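Local coordinates for protein FMN reductase [NAD(P)H] (Bacillus subtilis, PDB 1ZCH) that uses NADH or NADPH in a flavin-dependent FMN reductase reaction and also reduces nitroaromatic compounds, quinones, chromates and azo dyes, at residues L151-P157 and M239-F245. Residues are numbered along the deposited sequence; the frame is centred on the assembly and turned at random. Where two conformers were deposited one is given.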
loop_
_atom_site.group_PDB
_atom_site.type_symbol
_atom_site.label_atom_id
_atom_site.label_comp_id
_atom_site.label_asym_id
_atom_site.label_seq_id
_atom_site.Cartn_x
_atom_site.Cartn_y
_atom_site.Cartn_z
ATOM N N LEU A 151 17.047 0.086 12.646
ATOM C CA LEU A 151 15.806 0.841 12.516
ATOM C C LEU A 151 15.553 1.504 13.865
ATOM O O LEU A 151 15.490 0.832 14.896
ATOM C CB LEU A 151 14.645 -0.086 12.147
ATOM C CG LEU A 151 14.884 -0.979 10.922
ATOM C CD1 LEU A 151 13.615 -1.772 10.612
ATOM C CD2 LEU A 151 15.294 -0.126 9.729
ATOM N N PRO A 152 15.414 2.837 13.878
ATOM C CA PRO A 152 15.176 3.558 15.130
ATOM C C PRO A 152 13.717 3.544 15.560
ATOM O O PRO A 152 12.856 2.980 14.884
ATOM C CB PRO A 152 15.650 4.966 14.791
ATOM C CG PRO A 152 15.126 5.116 13.380
ATOM C CD PRO A 152 15.494 3.774 12.740
ATOM N N LYS A 153 13.445 4.167 16.699
ATOM C CA LYS A 153 12.080 4.259 17.195
ATOM C C LYS A 153 11.248 4.966 16.117
ATOM O O LYS A 153 11.760 5.830 15.401
ATOM C CB LYS A 153 12.066 5.059 18.502
ATOM C CG LYS A 153 10.709 5.194 19.170
ATOM C CD LYS A 153 10.856 5.912 20.506
ATOM C CE LYS A 153 9.525 6.096 21.209
ATOM N NZ LYS A 153 9.720 6.771 22.528
ATOM N N TYR A 154 9.980 4.572 16.004
ATOM C CA TYR A 154 9.021 5.117 15.035
ATOM C C TYR A 154 9.181 4.578 13.617
ATOM O O TYR A 154 8.599 5.105 12.669
ATOM C CB TYR A 154 9.067 6.647 15.026
ATOM C CG TYR A 154 8.747 7.236 16.380
ATOM C CD1 TYR A 154 7.538 6.951 17.016
ATOM C CD2 TYR A 154 9.666 8.047 17.044
ATOM C CE1 TYR A 154 7.254 7.458 18.281
ATOM C CE2 TYR A 154 9.391 8.560 18.308
ATOM C CZ TYR A 154 8.188 8.263 18.921
ATOM O OH TYR A 154 7.914 8.786 20.164
ATOM N N VAL A 155 9.971 3.519 13.483
ATOM C CA VAL A 155 10.184 2.870 12.195
ATOM C C VAL A 155 9.939 1.376 12.396
ATOM O O VAL A 155 10.438 0.785 13.356
ATOM C CB VAL A 155 11.635 3.064 11.686
ATOM C CG1 VAL A 155 11.838 2.305 10.365
ATOM C CG2 VAL A 155 11.929 4.546 11.500
ATOM N N PHE A 156 9.147 0.770 11.520
ATOM C CA PHE A 156 8.907 -0.666 11.622
ATOM C C PHE A 156 8.797 -1.315 10.249
ATOM O O PHE A 156 8.242 -0.738 9.309
ATOM C CB PHE A 156 7.680 -0.971 12.505
ATOM C CG PHE A 156 6.364 -0.510 11.943
ATOM C CD1 PHE A 156 5.670 -1.291 11.025
ATOM C CD2 PHE A 156 5.787 0.678 12.383
ATOM C CE1 PHE A 156 4.412 -0.896 10.556
ATOM C CE2 PHE A 156 4.532 1.083 11.923
ATOM C CZ PHE A 156 3.842 0.293 11.007
ATOM N N PRO A 157 9.357 -2.525 10.109
ATOM C CA PRO A 157 9.330 -3.250 8.837
ATOM C C PRO A 157 7.942 -3.734 8.455
ATOM O O PRO A 157 7.192 -4.236 9.292
ATOM C CB PRO A 157 10.295 -4.400 9.087
ATOM C CG PRO A 157 10.026 -4.724 10.529
ATOM C CD PRO A 157 9.983 -3.344 11.165
ATOM N N MET A 239 5.579 -5.478 18.781
ATOM C CA MET A 239 6.580 -4.856 17.908
ATOM C C MET A 239 6.291 -3.369 17.774
ATOM O O MET A 239 7.171 -2.527 17.959
ATOM C CB MET A 239 6.554 -5.476 16.501
ATOM C CG MET A 239 7.283 -4.620 15.444
ATOM S SD MET A 239 6.997 -5.088 13.707
ATOM C CE MET A 239 5.465 -4.230 13.373
ATOM N N LEU A 240 5.044 -3.061 17.434
ATOM C CA LEU A 240 4.614 -1.682 17.252
ATOM C C LEU A 240 4.860 -0.828 18.491
ATOM O O LEU A 240 5.393 0.278 18.391
ATOM C CB LEU A 240 3.132 -1.648 16.869
ATOM C CG LEU A 240 2.826 -2.254 15.492
ATOM C CD1 LEU A 240 1.318 -2.386 15.288
ATOM C CD2 LEU A 240 3.444 -1.370 14.409
ATOM N N GLU A 241 4.482 -1.338 19.660
ATOM C CA GLU A 241 4.673 -0.591 20.897
ATOM C C GLU A 241 6.153 -0.368 21.185
ATOM O O GLU A 241 6.554 0.712 21.623
ATOM C CB GLU A 241 4.023 -1.327 22.071
ATOM C CG GLU A 241 2.540 -1.574 21.889
ATOM C CD GLU A 241 1.879 -2.134 23.136
ATOM O OE1 GLU A 241 2.370 -3.152 23.673
ATOM O OE2 GLU A 241 0.862 -1.555 23.573
ATOM N N LYS A 242 6.960 -1.393 20.933
ATOM C CA LYS A 242 8.394 -1.310 21.165
ATOM C C LYS A 242 9.015 -0.256 20.256
ATOM O O LYS A 242 10.051 0.326 20.582
ATOM C CB LYS A 242 9.029 -2.676 20.900
ATOM C CG LYS A 242 10.481 -2.798 21.320
ATOM C CD LYS A 242 10.963 -4.233 21.161
ATOM C CE LYS A 242 10.139 -5.199 22.010
ATOM N NZ LYS A 242 10.509 -6.624 21.770
ATOM N N GLN A 243 8.373 -0.009 19.118
ATOM C CA GLN A 243 8.861 0.983 18.171
ATOM C C GLN A 243 8.218 2.356 18.350
ATOM O O GLN A 243 8.303 3.210 17.468
ATOM C CB GLN A 243 8.654 0.494 16.737
ATOM C CG GLN A 243 9.565 -0.662 16.350
ATOM C CD GLN A 243 11.030 -0.385 16.662
ATOM O OE1 GLN A 243 11.552 -0.822 17.689
ATOM N NE2 GLN A 243 11.695 0.354 15.778
ATOM N N GLY A 244 7.565 2.565 19.489
ATOM C CA GLY A 244 6.961 3.858 19.764
ATOM C C GLY A 244 5.531 4.086 19.323
ATOM O O GLY A 244 5.012 5.190 19.473
ATOM N N PHE A 245 4.888 3.063 18.775
ATOM C CA PHE A 245 3.505 3.192 18.337
ATOM C C PHE A 245 2.591 2.661 19.432
ATOM O O PHE A 245 2.758 1.532 19.898
ATOM C CB PHE A 245 3.287 2.410 17.043
ATOM C CG PHE A 245 4.001 2.995 15.859
ATOM C CD1 PHE A 245 3.393 3.973 15.076
ATOM C CD2 PHE A 245 5.295 2.590 15.543
ATOM C CE1 PHE A 245 4.062 4.540 13.995
ATOM C CE2 PHE A 245 5.976 3.154 14.460
ATOM C CZ PHE A 245 5.357 4.131 13.687
HETATM O O HOH W 1 14.534 0.686 17.396
#
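Gln243 and Tyr154 join the Schellman motif that ends helix 236-242 to the type II turn Pro152-Val155, which leads into strand 155-164 of the nitroreductase-fold sheet. Two direct hydrogen bonds cross the contact. Tyr154 N donates to Gln243 O at 2.6 Å, tilted 29° from the carbonyl plane. The Gln243 side chain bends at chi2 (-51°), which brings its amide back to the strand. There Gln243 NE2 donates to Val155 O at 2.8 Å, nearly in the amide plane and fairly straight. Gln243 NE2 also donates to a water that bridges to Leu151 O.

Gly244 is the C-prime residue of the motif. Its positive phi suits glycine, and a CB would run into Tyr154 and Lys153. Lys153 runs alongside, its CE 3.7 Å from Gly244 CA.

The apolar contacts centre on Phe156. Leu240 CD2 sits over the middle of one ring face, a CH-pi contact 3.6 Å from the centroid of the Phe156 ring. Met239 CE lies against Phe156 CD1. Helix 142-148 also touches this region, through Pro142 on Met239 and Leu145 on Pro157. The rings of Phe156 and Phe245 form a T-shaped pair, planes at 87°. Replacing Phe156 by alanine is likely to open a gap beneath Leu240 CD2 and take the aromatic partner from the Phe245 face. In this pair the Phe156 edge points toward the Phe245 face, Phe156 CD2 being 3.2 Å from Phe245 CE2.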